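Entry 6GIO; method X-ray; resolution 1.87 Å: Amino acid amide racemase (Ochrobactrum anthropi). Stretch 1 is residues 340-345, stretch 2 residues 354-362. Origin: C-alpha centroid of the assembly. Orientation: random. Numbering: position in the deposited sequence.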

# COMPACT_ATOMS: atom_id res chain seq x y z
N HIS C 340 41.67 -2.35 5.55
CA HIS C 340 40.76 -2.07 6.65
C HIS C 340 40.30 -3.37 7.34
O HIS C 340 39.46 -4.11 6.81
CB HIS C 340 39.56 -1.33 6.08
CG HIS C 340 39.91 -0.08 5.35
ND1 HIS C 340 40.46 1.02 5.98
CD2 HIS C 340 39.76 0.27 4.05
CE1 HIS C 340 40.62 1.99 5.10
NE2 HIS C 340 40.21 1.56 3.92
N SER C 341 40.83 -3.66 8.52
CA SER C 341 40.53 -4.94 9.15
C SER C 341 39.05 -5.01 9.65
O SER C 341 38.52 -6.11 9.87
CB SER C 341 41.57 -5.27 10.23
OG SER C 341 41.58 -4.25 11.18
N ILE C 342 38.38 -3.85 9.76
CA ILE C 342 36.95 -3.81 10.13
C ILE C 342 36.05 -4.54 9.12
O ILE C 342 34.96 -4.95 9.46
CB ILE C 342 36.46 -2.36 10.31
CG1 ILE C 342 35.06 -2.33 10.95
CG2 ILE C 342 36.45 -1.61 8.98
CD1 ILE C 342 34.61 -0.92 11.31
N ILE C 343 36.50 -4.70 7.88
CA ILE C 343 35.73 -5.41 6.88
C ILE C 343 35.86 -6.92 7.13
O ILE C 343 36.81 -7.56 6.69
CB ILE C 343 36.19 -5.03 5.46
CG1 ILE C 343 35.99 -3.53 5.24
CG2 ILE C 343 35.42 -5.84 4.39
CD1 ILE C 343 36.61 -3.02 3.96
N GLY C 344 34.93 -7.48 7.89
CA GLY C 344 35.01 -8.91 8.22
C GLY C 344 34.53 -9.84 7.13
O GLY C 344 35.02 -10.99 7.02
N ASP C 345 33.55 -9.40 6.34
CA ASP C 345 32.96 -10.26 5.29
C ASP C 345 32.35 -9.36 4.22
O ASP C 345 31.95 -8.23 4.48
CB ASP C 345 31.87 -11.14 5.90
CG ASP C 345 31.49 -12.35 5.05
OD1 ASP C 345 32.27 -12.80 4.18
OD2 ASP C 345 30.39 -12.89 5.28
N GLY C 354 26.41 -7.22 0.84
CA GLY C 354 26.57 -6.79 2.23
C GLY C 354 28.02 -6.80 2.66
O GLY C 354 28.77 -7.70 2.29
N VAL C 355 28.40 -5.79 3.44
CA VAL C 355 29.72 -5.75 4.05
C VAL C 355 29.64 -5.75 5.58
O VAL C 355 29.25 -4.76 6.19
CB VAL C 355 30.50 -4.49 3.57
CG1 VAL C 355 31.91 -4.48 4.18
CG2 VAL C 355 30.59 -4.48 2.06
N ASP C 356 30.05 -6.85 6.21
CA ASP C 356 29.88 -7.04 7.64
C ASP C 356 31.05 -6.39 8.45
O ASP C 356 32.21 -6.82 8.33
CB ASP C 356 29.80 -8.54 7.91
CG ASP C 356 29.30 -8.84 9.27
OD1 ASP C 356 29.83 -8.24 10.23
OD2 ASP C 356 28.34 -9.63 9.37
N LEU C 357 30.77 -5.34 9.20
CA LEU C 357 31.79 -4.64 9.94
C LEU C 357 31.96 -5.27 11.32
O LEU C 357 30.98 -5.53 12.03
CB LEU C 357 31.41 -3.17 10.11
CG LEU C 357 31.07 -2.44 8.83
CD1 LEU C 357 30.71 -1.02 9.12
CD2 LEU C 357 32.23 -2.49 7.85
N VAL C 358 33.21 -5.53 11.68
CA VAL C 358 33.52 -6.22 12.94
C VAL C 358 34.55 -5.44 13.76
O VAL C 358 35.50 -4.90 13.22
CB VAL C 358 34.05 -7.62 12.70
CG1 VAL C 358 32.99 -8.51 12.02
CG2 VAL C 358 35.33 -7.60 11.87
N SER C 359 34.38 -5.39 15.07
CA SER C 359 35.36 -4.76 15.95
C SER C 359 36.53 -5.69 16.21
O SER C 359 37.57 -5.25 16.71
CB SER C 359 34.73 -4.28 17.26
OG SER C 359 34.13 -5.33 17.99
N ASP C 360 36.38 -6.98 15.89
CA ASP C 360 37.45 -7.95 16.14
C ASP C 360 37.37 -9.05 15.09
O ASP C 360 36.31 -9.68 14.95
CB ASP C 360 37.29 -8.50 17.57
CG ASP C 360 38.45 -9.43 17.99
OD1 ASP C 360 38.51 -10.62 17.59
OD2 ASP C 360 39.31 -8.92 18.72
N ARG C 361 38.45 -9.27 14.33
CA ARG C 361 38.42 -10.24 13.26
C ARG C 361 38.31 -11.70 13.73
O ARG C 361 37.75 -12.59 13.03
CB ARG C 361 39.66 -10.08 12.39
CG ARG C 361 39.68 -8.83 11.54
CD ARG C 361 40.83 -8.84 10.53
NE ARG C 361 40.64 -9.79 9.44
CZ ARG C 361 39.82 -9.60 8.40
NH1 ARG C 361 39.08 -8.50 8.30
NH2 ARG C 361 39.74 -10.51 7.45
N GLY C 362 38.85 -11.94 14.92
CA GLY C 362 38.85 -13.25 15.56
C GLY C 362 37.51 -13.66 16.10
O GLY C 362 37.01 -14.75 15.80

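The two stretches belong to one chain and meet as an antiparallel pairing that buries 502 Å² of surface, both sides summed. Most of the polar contact is made by backbone atoms. R361 is the exception.

H340 opens a type I beta turn that runs to I343. The turn is closed by I343 N bonding to H340 O at 3.2 Å. H340 makes no contact with the second stretch, and its NE2 is satisfied elsewhere in the structure.

S341 lies in the turn and is exposed. Its carbonyl accepts a hydrogen bond from the guanidinium of R361, with R361 NH1 2.9 Å from S341 O. The arginine side chain also passes close by: S341 CB and R361 CD are 3.7 Å apart.

I342 is the third residue of the turn, just before the strand. V358 N donates to I342 O at 2.9 Å, with an angle of 159°. The same oxygen receives a CA-H...O contact from L357, with L357 CA 3.2 Å from I342 O. A longer one runs the other way, from I342 CA to V358 O at 3.6 Å. The side chain is buried and packs on leucine, I342 CG1 lying 3.8 Å from L357 CB.

I343 begins the strand segment. It pairs with L357 as a non-hydrogen-bonded antiparallel pair, CA to CA 5.0 Å, and both side chains lie on the same face of the sheet. I343 CG2 also meets V355 CG1 at 3.8 Å. The carbonyl turns to the arginine instead: R361 NH1 donates to I343 O at 2.9 Å. One nitrogen thus links the carbonyls of S341 and I343. Both oxygens sit at the edge of the guanidinium, near its plane, as suits N-H donors. The CA-to-CB bond of R361 points sideways, but the end of the side chain comes nearer.

G344 N donates to D356 O at 2.8 Å, with an angle of 143°. A CB here would point toward the second stretch and lie 2.9 Å from V358 CG1, a clash. The absence of a side chain therefore lets the valine sit close, with G344 CA 3.9 Å from V358 CG2.

D345 accepts a hydrogen bond from D356, with D356 N 2.9 Å from D345 O. V355 CA adds a CA-H...O contact to D345 O at 3.4 Å. The two aspartates share a face of the sheet, and D345 CB lies 3.9 Å from D356 CB. Their carboxylates find hydrogen-bonding partners outside the two stretches.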